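Local atomic coordinates of TqaA (Penicillium aethiopicum, PDB entry 5DLK), a protein that is the terminal condensation-like domain of a fungal nonribosomal peptide synthetase and probably releases the finished, carrier-bound peptide by macrocyclization. Residues 57-61 / 326-330; 90-95 / 192-196; 231-235 / 356-360; 265-269 / 444-450. All coordinates share one frame. Numbering follows the deposited sequence.

How the contacts relate
From the N terminus, helix 56-63 opens contact 1 at 57-61. Contact 2 (90-95 with 192-196) opens and closes while the loop of contact 1 is still open, so it is nested within it and joins two helices of the N-terminal lobe. Contact 3 then opens at 231-235 and contact 4 at 265-269; their partners follow in the order 326-330, 356-360 and 444-450, so contacts 1, 3 and 4 all cross one another. Contact 1 joins helix 56-63 to strand 329-336, contact 3 helix 227-235 to the end region of helix 346-358, and contact 4 strand 265-272 to helix 446-465. Contacts 1 and 4 reach the two outermost strands of the same six-stranded sheet.

Contact 1 of 4, residues 57-61 / 326-330; sequences AQHVF and CTLNF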
loop_
_atom_site.group_PDB
_atom_site.type_symbol
_atom_site.label_atom_id
_atom_site.label_comp_id
_atom_site.label_asym_id
_atom_site.label_seq_id
_atom_site.Cartn_x
_atom_site.Cartn_y
_atom_site.Cartn_z
ATOM N N ALA A 57 3.223 -5.726 6.980
ATOM C CA ALA A 57 2.927 -4.613 6.066
ATOM C C ALA A 57 1.620 -3.905 6.461
ATOM O O ALA A 57 1.533 -2.677 6.447
ATOM C CB ALA A 57 2.850 -5.107 4.620
ATOM N N GLN A 58 0.601 -4.682 6.806
ATOM C CA GLN A 58 -0.620 -4.069 7.348
ATOM C C GLN A 58 -0.321 -3.180 8.536
ATOM O O GLN A 58 -0.835 -2.057 8.640
ATOM C CB GLN A 58 -1.623 -5.149 7.754
ATOM C CG GLN A 58 -2.345 -5.755 6.578
ATOM C CD GLN A 58 -3.372 -6.767 7.041
ATOM O OE1 GLN A 58 -3.021 -7.752 7.696
ATOM N NE2 GLN A 58 -4.654 -6.505 6.746
ATOM N N HIS A 59 0.506 -3.689 9.442
ATOM C CA HIS A 59 0.905 -2.944 10.636
ATOM C C HIS A 59 1.695 -1.676 10.318
ATOM O O HIS A 59 1.575 -0.664 11.015
ATOM C CB HIS A 59 1.733 -3.848 11.551
ATOM C CG HIS A 59 1.720 -3.433 12.986
ATOM N ND1 HIS A 59 2.621 -3.919 13.908
ATOM C CD2 HIS A 59 0.913 -2.578 13.664
ATOM C CE1 HIS A 59 2.370 -3.388 15.091
ATOM N NE2 HIS A 59 1.340 -2.568 14.969
ATOM N N VAL A 60 2.529 -1.732 9.284
ATOM C CA VAL A 60 3.241 -0.531 8.831
ATOM C C VAL A 60 2.251 0.590 8.573
ATOM O O VAL A 60 2.415 1.718 9.055
ATOM C CB VAL A 60 4.056 -0.798 7.539
ATOM C CG1 VAL A 60 4.434 0.520 6.828
ATOM C CG2 VAL A 60 5.291 -1.610 7.868
ATOM N N PHE A 61 1.212 0.277 7.811
ATOM C CA PHE A 61 0.241 1.310 7.450
ATOM C C PHE A 61 -0.574 1.770 8.653
ATOM O O PHE A 61 -0.861 2.953 8.791
ATOM C CB PHE A 61 -0.676 0.799 6.336
ATOM C CG PHE A 61 -0.019 0.767 4.992
ATOM C CD1 PHE A 61 0.542 1.919 4.462
ATOM C CD2 PHE A 61 0.063 -0.416 4.261
ATOM C CE1 PHE A 61 1.170 1.908 3.221
ATOM C CE2 PHE A 61 0.687 -0.443 3.012
ATOM C CZ PHE A 61 1.248 0.734 2.490
ATOM N N CYS A 326 -4.253 -5.766 1.202
ATOM C CA CYS A 326 -2.925 -5.176 1.129
ATOM C C CYS A 326 -1.897 -6.298 1.087
ATOM O O CYS A 326 -1.480 -6.782 2.122
ATOM C CB CYS A 326 -2.667 -4.271 2.326
ATOM S SG CYS A 326 -1.014 -3.536 2.278
ATOM N N THR A 327 -1.514 -6.716 -0.107
ATOM C CA THR A 327 -0.490 -7.756 -0.230
ATOM C C THR A 327 0.903 -7.168 -0.440
ATOM O O THR A 327 1.882 -7.924 -0.618
ATOM C CB THR A 327 -0.781 -8.722 -1.382
ATOM O OG1 THR A 327 -0.683 -8.038 -2.639
ATOM C CG2 THR A 327 -2.179 -9.351 -1.219
ATOM N N LEU A 328 0.988 -5.837 -0.460
ATOM C CA LEU A 328 2.270 -5.126 -0.549
ATOM C C LEU A 328 3.260 -5.649 0.463
ATOM O O LEU A 328 2.878 -6.006 1.569
ATOM C CB LEU A 328 2.095 -3.611 -0.295
ATOM C CG LEU A 328 1.346 -2.730 -1.281
ATOM C CD1 LEU A 328 1.366 -1.301 -0.772
ATOM C CD2 LEU A 328 1.987 -2.818 -2.659
ATOM N N ASN A 329 4.542 -5.662 0.098
ATOM C CA ASN A 329 5.570 -5.975 1.059
ATOM C C ASN A 329 6.724 -5.005 0.898
ATOM O O ASN A 329 6.940 -4.469 -0.190
ATOM C CB ASN A 329 6.046 -7.424 0.896
ATOM C CG ASN A 329 6.630 -7.971 2.163
ATOM O OD1 ASN A 329 6.604 -7.311 3.195
ATOM N ND2 ASN A 329 7.171 -9.185 2.103
ATOM N N PHE A 330 7.437 -4.764 1.989
ATOM C CA PHE A 330 8.622 -3.908 1.956
ATOM C C PHE A 330 9.814 -4.798 2.278
ATOM O O PHE A 330 9.915 -5.306 3.396
ATOM C CB PHE A 330 8.477 -2.777 2.944
ATOM C CG PHE A 330 7.114 -2.140 2.888
ATOM C CD1 PHE A 330 6.758 -1.351 1.800
ATOM C CD2 PHE A 330 6.176 -2.388 3.887
ATOM C CE1 PHE A 330 5.493 -0.757 1.727
ATOM C CE2 PHE A 330 4.897 -1.801 3.819
ATOM C CZ PHE A 330 4.571 -0.994 2.728
#
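The Phe61 ring is the bump on the helical side, and Cys326, Leu328 and Phe330 form the hollow that receives it. Cys326 SG lies 3.6 Å from Phe61 CE2, close to the ring plane and 4.8 Å from the ring centroid, an edge-on sulfur-aromatic contact; Leu328 CD1 meets the same rim, 3.8 Å from Phe61 CZ. Phe330 turns its edge toward the Phe61 face in an offset edge-to-face pair, with centroids 5.8 Å apart and planes at 70°. The Phe330 ring is a bump for the helix: its CE2 lies 4.0 Å from Ala57 CB and 3.8 Å from Val60 CG1. The small Ala57 side chain lets the backbones come close, with CA atoms of Ala57 and Asn329 5.8 Å apart and Ala57 CB 3.2 Å from Leu328 O. No hydrogen bond crosses; the fit rests on apolar and aromatic contacts. The contact lies near the phosphopantetheine site, Leu328 being about 5 Å, side chain to side chain, from Asn311. Phe61 stacks on His178, which with Asp182 belongs to the SHxxxD motif of terminal condensation domains; Phe330, on an outermost strand of the six-stranded sheet, reaches across strand 303-310 to Ile387 and Gln389 of strand 386-390.

Contact 2 of 4, residues 90-95 / 192-196; sequences SLVDRH and DFAAI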
loop_
_atom_site.group_PDB
_atom_site.type_symbol
_atom_site.label_atom_id
_atom_site.label_comp_id
_atom_site.label_asym_id
_atom_site.label_seq_id
_atom_site.Cartn_x
_atom_site.Cartn_y
_atom_site.Cartn_z
ATOM N N SER A 90 -23.665 -4.737 -0.437
ATOM C CA SER A 90 -23.263 -5.893 -1.237
ATOM C C SER A 90 -21.749 -5.934 -1.451
ATOM O O SER A 90 -21.159 -7.015 -1.541
ATOM C CB SER A 90 -23.978 -5.889 -2.591
ATOM O OG SER A 90 -25.369 -6.094 -2.409
ATOM N N LEU A 91 -21.133 -4.760 -1.547
ATOM C CA LEU A 91 -19.683 -4.691 -1.684
ATOM C C LEU A 91 -18.996 -5.287 -0.451
ATOM O O LEU A 91 -18.064 -6.091 -0.575
ATOM C CB LEU A 91 -19.228 -3.253 -1.912
ATOM C CG LEU A 91 -17.736 -3.109 -2.240
ATOM C CD1 LEU A 91 -17.420 -3.646 -3.635
ATOM C CD2 LEU A 91 -17.310 -1.653 -2.109
ATOM N N VAL A 92 -19.475 -4.916 0.731
ATOM C CA VAL A 92 -18.902 -5.407 1.977
ATOM C C VAL A 92 -19.177 -6.906 2.167
ATOM O O VAL A 92 -18.315 -7.647 2.652
ATOM C CB VAL A 92 -19.428 -4.599 3.160
ATOM C CG1 VAL A 92 -18.923 -5.161 4.477
ATOM C CG2 VAL A 92 -19.002 -3.143 2.996
ATOM N N ASP A 93 -20.365 -7.358 1.762
ATOM C CA ASP A 93 -20.658 -8.790 1.703
ATOM C C ASP A 93 -19.605 -9.556 0.895
ATOM O O ASP A 93 -19.132 -10.618 1.308
ATOM C CB ASP A 93 -22.042 -9.038 1.080
ATOM C CG ASP A 93 -23.178 -8.523 1.935
ATOM O OD1 ASP A 93 -22.986 -8.323 3.158
ATOM O OD2 ASP A 93 -24.281 -8.325 1.379
ATOM N N ARG A 94 -19.250 -9.013 -0.261
ATOM C CA ARG A 94 -18.354 -9.683 -1.195
ATOM C C ARG A 94 -16.896 -9.790 -0.717
ATOM O O ARG A 94 -16.243 -10.805 -0.962
ATOM C CB ARG A 94 -18.398 -8.963 -2.547
ATOM C CG ARG A 94 -17.445 -9.527 -3.601
ATOM C CD ARG A 94 -17.670 -8.841 -4.937
ATOM N NE ARG A 94 -16.711 -9.237 -5.967
ATOM C CZ ARG A 94 -16.739 -10.398 -6.619
ATOM N NH1 ARG A 94 -15.825 -10.663 -7.547
ATOM N NH2 ARG A 94 -17.675 -11.303 -6.341
ATOM N N HIS A 95 -16.382 -8.757 -0.047
ATOM C CA HIS A 95 -14.947 -8.721 0.300
ATOM C C HIS A 95 -14.702 -8.716 1.804
ATOM O O HIS A 95 -14.918 -7.705 2.461
ATOM C CB HIS A 95 -14.284 -7.483 -0.312
ATOM C CG HIS A 95 -14.349 -7.430 -1.809
ATOM N ND1 HIS A 95 -13.568 -8.226 -2.617
ATOM C CD2 HIS A 95 -15.078 -6.649 -2.643
ATOM C CE1 HIS A 95 -13.822 -7.950 -3.882
ATOM N NE2 HIS A 95 -14.734 -6.997 -3.926
ATOM N N ASP A 192 -15.989 -3.409 -8.972
ATOM C CA ASP A 192 -16.998 -4.238 -8.318
ATOM C C ASP A 192 -18.194 -3.405 -7.846
ATOM O O ASP A 192 -19.340 -3.826 -8.004
ATOM C CB ASP A 192 -16.411 -5.000 -7.132
ATOM C CG ASP A 192 -15.582 -6.208 -7.560
ATOM O OD1 ASP A 192 -15.276 -6.329 -8.772
ATOM O OD2 ASP A 192 -15.237 -7.029 -6.679
ATOM N N PHE A 193 -17.933 -2.239 -7.257
ATOM C CA PHE A 193 -19.021 -1.357 -6.820
ATOM C C PHE A 193 -19.924 -1.006 -8.005
ATOM O O PHE A 193 -21.140 -1.187 -7.949
ATOM C CB PHE A 193 -18.480 -0.067 -6.177
ATOM C CG PHE A 193 -19.553 0.793 -5.548
ATOM C CD1 PHE A 193 -20.345 1.628 -6.330
ATOM C CD2 PHE A 193 -19.751 0.786 -4.175
ATOM C CE1 PHE A 193 -21.329 2.419 -5.757
ATOM C CE2 PHE A 193 -20.731 1.581 -3.593
ATOM C CZ PHE A 193 -21.520 2.398 -4.389
ATOM N N ALA A 194 -19.317 -0.519 -9.078
ATOM C CA ALA A 194 -20.066 -0.118 -10.259
ATOM C C ALA A 194 -20.857 -1.292 -10.830
ATOM O O ALA A 194 -22.035 -1.146 -11.166
ATOM C CB ALA A 194 -19.143 0.455 -11.297
ATOM N N ALA A 195 -20.217 -2.454 -10.920
ATOM C CA ALA A 195 -20.861 -3.648 -11.455
ATOM C C ALA A 195 -22.067 -4.069 -10.617
ATOM O O ALA A 195 -23.091 -4.487 -11.162
ATOM C CB ALA A 195 -19.852 -4.802 -11.555
ATOM N N ILE A 196 -21.953 -3.950 -9.297
ATOM C CA ILE A 196 -23.047 -4.330 -8.413
ATOM C C ILE A 196 -24.203 -3.344 -8.566
ATOM O O ILE A 196 -25.365 -3.752 -8.671
ATOM C CB ILE A 196 -22.606 -4.391 -6.947
ATOM C CG1 ILE A 196 -21.655 -5.572 -6.736
ATOM C CG2 ILE A 196 -23.819 -4.504 -6.023
ATOM C CD1 ILE A 196 -20.966 -5.562 -5.385
HETATM O O HOH W 1 -13.584 -8.643 -7.786
#
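Leu91 overlaps the flank of helix 186-197 with both methyls: CD1 sits 3.9 Å from Asp192 CB, and CD2 touches the edge of the Phe193 ring, 4.0 Å from its CD2. One turn on, Ile196 CD1 comes within 3.9 Å of Leu91 N, while Ile196 CG2 meets Ser90 CB at 3.7 Å. The short axes of 90-94 and 192-196 approach to 10.2 Å at 125° between their N-to-C directions, a steeply oblique helix pair, nearer perpendicular than antiparallel, within the N-terminal lobe of the condensation fold; Phe193 also packs on Leu84 and Cys88 of helix 81-94. At the other end of the interface the chemistry becomes polar. Asp192 OD2 accepts from Arg94 NE at 2.7 Å, a salt bridge, and from His95 NE2 at 2.8 Å, both in the planes of their donor groups. His95 is the first residue to leave the helical conformation. Water 1 donates to Asp192 OD2 at 2.6 Å and accepts from Arg94 NH1 at 3.0 Å; Arg94 NH1 also bonds to Pro203 O.

Contact 3 of 4, residues 231-235 / 356-360; sequences FWRHY and QYTRA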
loop_
_atom_site.group_PDB
_atom_site.type_symbol
_atom_site.label_atom_id
_atom_site.label_comp_id
_atom_site.label_asym_id
_atom_site.label_seq_id
_atom_site.Cartn_x
_atom_site.Cartn_y
_atom_site.Cartn_z
ATOM N N PHE A 231 16.853 -18.861 0.101
ATOM C CA PHE A 231 17.111 -17.815 -0.885
ATOM C C PHE A 231 17.563 -16.528 -0.211
ATOM O O PHE A 231 18.565 -15.948 -0.611
ATOM C CB PHE A 231 15.883 -17.505 -1.747
ATOM C CG PHE A 231 16.021 -16.209 -2.512
ATOM C CD1 PHE A 231 15.430 -15.036 -2.019
ATOM C CD2 PHE A 231 16.780 -16.148 -3.676
ATOM C CE1 PHE A 231 15.582 -13.824 -2.691
ATOM C CE2 PHE A 231 16.938 -14.935 -4.371
ATOM C CZ PHE A 231 16.323 -13.767 -3.864
ATOM N N TRP A 232 16.813 -16.057 0.786
ATOM C CA TRP A 232 17.169 -14.761 1.376
ATOM C C TRP A 232 18.531 -14.830 2.066
ATOM O O TRP A 232 19.275 -13.871 2.025
ATOM C CB TRP A 232 16.088 -14.278 2.344
ATOM C CG TRP A 232 14.874 -13.719 1.621
ATOM C CD1 TRP A 232 13.620 -14.287 1.517
ATOM C CD2 TRP A 232 14.821 -12.491 0.873
ATOM N NE1 TRP A 232 12.793 -13.472 0.764
ATOM C CE2 TRP A 232 13.504 -12.369 0.357
ATOM C CE3 TRP A 232 15.752 -11.480 0.605
ATOM C CZ2 TRP A 232 13.106 -11.285 -0.423
ATOM C CZ3 TRP A 232 15.351 -10.394 -0.168
ATOM C CH2 TRP A 232 14.039 -10.308 -0.668
ATOM N N ARG A 233 18.858 -15.963 2.698
ATOM C CA ARG A 233 20.184 -16.105 3.298
ATOM C C ARG A 233 21.287 -15.968 2.250
ATOM O O ARG A 233 22.294 -15.309 2.485
ATOM C CB ARG A 233 20.319 -17.460 4.020
ATOM C CG ARG A 233 21.729 -17.727 4.523
ATOM C CD ARG A 233 21.740 -18.741 5.661
ATOM N NE ARG A 233 21.656 -18.042 6.943
ATOM C CZ ARG A 233 20.653 -18.180 7.792
ATOM N NH1 ARG A 233 19.661 -19.004 7.491
ATOM N NH2 ARG A 233 20.637 -17.498 8.936
ATOM N N HIS A 234 21.076 -16.581 1.095
ATOM C CA HIS A 234 22.060 -16.539 0.007
ATOM C C HIS A 234 22.155 -15.109 -0.564
ATOM O O HIS A 234 23.234 -14.565 -0.784
ATOM C CB HIS A 234 21.654 -17.530 -1.077
ATOM C CG HIS A 234 22.651 -17.679 -2.181
ATOM N ND1 HIS A 234 23.799 -18.429 -2.048
ATOM C CD2 HIS A 234 22.657 -17.203 -3.449
ATOM C CE1 HIS A 234 24.477 -18.397 -3.183
ATOM N NE2 HIS A 234 23.809 -17.656 -4.048
ATOM N N TYR A 235 20.986 -14.517 -0.780
ATOM C CA TYR A 235 20.887 -13.189 -1.383
ATOM C C TYR A 235 21.561 -12.126 -0.529
ATOM O O TYR A 235 22.192 -11.193 -1.060
ATOM C CB TYR A 235 19.394 -12.857 -1.580
ATOM C CG TYR A 235 19.073 -11.540 -2.237
ATOM C CD1 TYR A 235 18.940 -11.449 -3.620
ATOM C CD2 TYR A 235 18.850 -10.398 -1.467
ATOM C CE1 TYR A 235 18.588 -10.245 -4.224
ATOM C CE2 TYR A 235 18.520 -9.184 -2.067
ATOM C CZ TYR A 235 18.399 -9.118 -3.442
ATOM O OH TYR A 235 18.080 -7.916 -4.049
ATOM N N GLN A 356 18.323 -8.128 -9.465
ATOM C CA GLN A 356 18.299 -8.159 -8.000
ATOM C C GLN A 356 16.879 -8.065 -7.452
ATOM O O GLN A 356 16.634 -8.406 -6.295
ATOM C CB GLN A 356 19.179 -7.048 -7.414
ATOM C CG GLN A 356 20.680 -7.331 -7.615
ATOM C CD GLN A 356 21.115 -8.610 -6.887
ATOM O OE1 GLN A 356 21.186 -9.689 -7.485
ATOM N NE2 GLN A 356 21.419 -8.487 -5.599
ATOM N N TYR A 357 15.947 -7.610 -8.293
ATOM C CA TYR A 357 14.513 -7.700 -7.997
ATOM C C TYR A 357 13.912 -9.028 -8.490
ATOM O O TYR A 357 13.190 -9.694 -7.752
ATOM C CB TYR A 357 13.785 -6.510 -8.638
ATOM C CG TYR A 357 12.299 -6.705 -8.827
ATOM C CD1 TYR A 357 11.454 -6.878 -7.730
ATOM C CD2 TYR A 357 11.737 -6.672 -10.094
ATOM C CE1 TYR A 357 10.081 -7.032 -7.895
ATOM C CE2 TYR A 357 10.372 -6.835 -10.268
ATOM C CZ TYR A 357 9.555 -7.018 -9.173
ATOM O OH TYR A 357 8.195 -7.171 -9.357
ATOM N N THR A 358 14.206 -9.408 -9.732
ATOM C CA THR A 358 13.493 -10.550 -10.322
ATOM C C THR A 358 13.914 -11.864 -9.687
ATOM O O THR A 358 13.107 -12.810 -9.635
ATOM C CB THR A 358 13.671 -10.617 -11.860
ATOM O OG1 THR A 358 15.042 -10.790 -12.208
ATOM C CG2 THR A 358 13.136 -9.346 -12.516
ATOM N N ARG A 359 15.141 -11.920 -9.167
ATOM C CA ARG A 359 15.601 -13.118 -8.420
ATOM C C ARG A 359 14.668 -13.460 -7.245
ATOM O O ARG A 359 14.519 -14.630 -6.842
ATOM C CB ARG A 359 17.015 -12.897 -7.866
ATOM C CG ARG A 359 18.160 -12.997 -8.857
ATOM C CD ARG A 359 19.481 -12.589 -8.177
ATOM N NE ARG A 359 19.851 -13.554 -7.131
ATOM C CZ ARG A 359 20.735 -13.339 -6.156
ATOM N NH1 ARG A 359 21.374 -12.177 -6.058
ATOM N NH2 ARG A 359 20.986 -14.317 -5.268
ATOM N N ALA A 360 14.062 -12.426 -6.670
ATOM C CA ALA A 360 13.325 -12.602 -5.428
ATOM C C ALA A 360 11.812 -12.804 -5.617
ATOM O O ALA A 360 11.092 -12.921 -4.638
ATOM C CB ALA A 360 13.569 -11.402 -4.505
HETATM O O HOH W 2 22.586 -10.551 -3.867
#
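Phe231 starts the helical face: its CE1 lies 3.6 Å from Ala360 CB, its CZ 3.6 Å from Ala360 CA, and its CE2 3.5 Å from Arg359 O, so the ring rests against the backbone and CB of Arg359 and Ala360. The Trp232 CA-to-CB bond points away, yet its indole swings back until CH2 is 4.0 Å from Ala360 CB; its NE1 is bonded to His363 O. His234 contributes at the exposed margin, with CD2 3.8 Å from Arg359 NH2. Tyr235 closes the segment and makes the direct polar link, its OH donating to Gln356 O at 2.7 Å. Arg359 lays a face of its guanidinium over Tyr235 CD1, with NH1 3.5 Å from it, and that same NH1 donates to Gln356 OE1 at 2.9 Å. Water 2 completes the bridge, donating to Tyr235 O at 2.9 Å and accepting from Gln356 NE2 (2.9 Å) and Arg359 NH1 (3.0 Å). Gln356 NE2 also donates to Arg334 O, on strand 329-336. Tyr357, whose CA-to-CB bond points away from this interface, is a phosphopantetheine-binding residue, although the cofactor arm is absent here; the contact thus packs next to the carrier-arm site of the condensation domain.

Contact 4 of 4, residues 265-269 / 444-450; sequences TLWTF and LGQEQAT. With EDO (1,2-ethanediol), chain E.
This is a helix-on-sheet contact in the C-terminal lobe, where the start of helix 446-465 packs on one face of strand 265-272, an outermost strand of the six-stranded sheet. Residues 265-269 are extended (phi/psi near -115/132 at Leu266 and -132/132 at Thr268), so Leu266 and Thr268 face the helix while Trp267 and Phe269 face away. Gly445 (-69/162) is the N-cap; from Gln446 the backbone is helical. The short axes approach to 8.6 Å with 35° between their N-to-C directions and a signed crossing of -35°. CA atoms pair Leu266 with Gln446 at 7.3 Å and Thr268 with Thr450 at 6.2 Å. Gln446, chi1 t and chi2 p, curls back so that NE2 donates to Thr268 OG1 at 2.9 Å and to Thr450 OG1 at 3.3 Å, and its OE1 sits 3.6 Å from Leu266 CD1. Water 3 donates to both Trp267 O and Gln446 OE1, 2.7 Å each. Thr268, chi1 m, places OG1 3.6 Å from Ala449 CB and CG2 3.7 Å from Thr450 CA. Gly445 N donates to Gln448 OE1 at 3.0 Å, the N3-to-N-cap half of a capping box. On the other face, Trp267 NE1 donates to O1 of a 1,2-ethanediol, probably from the crystallisation liquor, at 2.9 Å. Alternate strand side chains facing a helix that crosses at -35° are characteristic of the layered alpha/beta lobes of the chloramphenicol acetyltransferase-like condensation fold.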
loop_
_atom_site.group_PDB
_atom_site.type_symbol
_atom_site.label_atom_id
_atom_site.label_comp_id
_atom_site.label_asym_id
_atom_site.label_seq_id
_atom_site.Cartn_x
_atom_site.Cartn_y
_atom_site.Cartn_z
ATOM N N THR A 265 5.106 15.671 8.872
ATOM C CA THR A 265 5.242 14.929 7.629
ATOM C C THR A 265 5.425 15.940 6.512
ATOM O O THR A 265 4.613 16.863 6.377
ATOM C CB THR A 265 4.008 14.072 7.364
ATOM O OG1 THR A 265 3.877 13.093 8.402
ATOM C CG2 THR A 265 4.095 13.380 5.997
ATOM N N LEU A 266 6.506 15.803 5.752
ATOM C CA LEU A 266 6.725 16.648 4.582
ATOM C C LEU A 266 6.700 15.824 3.307
ATOM O O LEU A 266 7.362 14.775 3.229
ATOM C CB LEU A 266 8.072 17.380 4.653
ATOM C CG LEU A 266 8.364 18.339 5.796
ATOM C CD1 LEU A 266 9.722 19.000 5.541
ATOM C CD2 LEU A 266 7.270 19.371 5.847
ATOM N N TRP A 267 5.953 16.307 2.315
ATOM C CA TRP A 267 6.022 15.777 0.957
ATOM C C TRP A 267 6.793 16.741 0.065
ATOM O O TRP A 267 6.535 17.955 0.063
ATOM C CB TRP A 267 4.632 15.565 0.358
ATOM C CG TRP A 267 3.879 14.406 0.884
ATOM C CD1 TRP A 267 3.113 14.365 2.012
ATOM C CD2 TRP A 267 3.790 13.108 0.287
ATOM N NE1 TRP A 267 2.553 13.113 2.154
ATOM C CE2 TRP A 267 2.951 12.323 1.111
ATOM C CE3 TRP A 267 4.342 12.529 -0.862
ATOM C CZ2 TRP A 267 2.649 10.990 0.819
ATOM C CZ3 TRP A 267 4.047 11.204 -1.149
ATOM C CH2 TRP A 267 3.198 10.448 -0.313
ATOM N N THR A 268 7.712 16.206 -0.724
ATOM C CA THR A 268 8.523 17.041 -1.608
ATOM C C THR A 268 8.516 16.429 -3.007
ATOM O O THR A 268 8.692 15.220 -3.162
ATOM C CB THR A 268 9.956 17.190 -1.065
ATOM O OG1 THR A 268 9.895 17.737 0.266
ATOM C CG2 THR A 268 10.800 18.103 -1.968
ATOM N N PHE A 269 8.270 17.253 -4.024
ATOM C CA PHE A 269 8.027 16.726 -5.372
ATOM C C PHE A 269 9.013 17.291 -6.371
ATOM O O PHE A 269 9.373 18.463 -6.293
ATOM C CB PHE A 269 6.597 17.066 -5.841
ATOM C CG PHE A 269 5.516 16.638 -4.888
ATOM C CD1 PHE A 269 5.005 15.353 -4.937
ATOM C CD2 PHE A 269 4.991 17.523 -3.954
ATOM C CE1 PHE A 269 3.996 14.946 -4.061
ATOM C CE2 PHE A 269 3.987 17.121 -3.080
ATOM C CZ PHE A 269 3.492 15.830 -3.141
ATOM N N LEU A 444 14.249 14.246 7.809
ATOM C CA LEU A 444 14.754 14.887 6.620
ATOM C C LEU A 444 14.147 16.279 6.516
ATOM O O LEU A 444 12.948 16.418 6.267
ATOM C CB LEU A 444 14.413 14.015 5.411
ATOM C CG LEU A 444 15.193 14.155 4.116
ATOM C CD1 LEU A 444 16.703 13.834 4.283
ATOM C CD2 LEU A 444 14.558 13.244 3.076
ATOM N N GLY A 445 14.961 17.312 6.739
ATOM C CA GLY A 445 14.486 18.680 6.707
ATOM C C GLY A 445 14.115 19.068 5.294
ATOM O O GLY A 445 14.528 18.397 4.345
ATOM N N GLN A 446 13.336 20.135 5.147
ATOM C CA GLN A 446 12.852 20.531 3.828
ATOM C C GLN A 446 13.959 20.730 2.782
ATOM O O GLN A 446 13.845 20.216 1.669
ATOM C CB GLN A 446 12.020 21.810 3.906
ATOM C CG GLN A 446 11.436 22.193 2.543
ATOM C CD GLN A 446 10.510 21.109 1.988
ATOM O OE1 GLN A 446 9.397 20.922 2.479
ATOM N NE2 GLN A 446 10.976 20.387 0.971
ATOM N N GLU A 447 15.012 21.486 3.114
ATOM C CA GLU A 447 16.079 21.712 2.140
ATOM C C GLU A 447 16.753 20.379 1.766
ATOM O O GLU A 447 17.139 20.175 0.618
ATOM C CB GLU A 447 17.112 22.734 2.668
ATOM C CG GLU A 447 18.368 22.123 3.294
ATOM C CD GLU A 447 19.511 23.129 3.496
ATOM O OE1 GLU A 447 19.404 24.293 3.037
ATOM O OE2 GLU A 447 20.530 22.740 4.108
ATOM N N GLN A 448 16.857 19.464 2.723
ATOM C CA GLN A 448 17.451 18.152 2.468
ATOM C C GLN A 448 16.569 17.287 1.584
ATOM O O GLN A 448 17.069 16.562 0.707
ATOM C CB GLN A 448 17.716 17.412 3.775
ATOM C CG GLN A 448 18.790 18.047 4.627
ATOM C CD GLN A 448 18.947 17.327 5.944
ATOM O OE1 GLN A 448 17.969 17.116 6.674
ATOM N NE2 GLN A 448 20.173 16.935 6.259
ATOM N N ALA A 449 15.261 17.343 1.809
ATOM C CA ALA A 449 14.353 16.530 0.996
ATOM C C ALA A 449 14.325 17.062 -0.440
ATOM O O ALA A 449 14.218 16.285 -1.393
ATOM C CB ALA A 449 12.972 16.513 1.591
ATOM N N THR A 450 14.419 18.386 -0.592
ATOM C CA THR A 450 14.438 18.985 -1.923
ATOM C C THR A 450 15.696 18.497 -2.640
ATOM O O THR A 450 15.651 18.164 -3.823
ATOM C CB THR A 450 14.393 20.552 -1.883
ATOM O OG1 THR A 450 13.118 20.996 -1.401
ATOM C CG2 THR A 450 14.576 21.133 -3.272
HETATM C C1 EDO E . 0.363 13.742 5.070
HETATM O O1 EDO E . 0.604 12.557 4.272
HETATM C C2 EDO E . -0.994 13.717 5.796
HETATM O O2 EDO E . -1.025 12.737 6.857
HETATM O O HOH W 3 7.509 20.357 0.651
#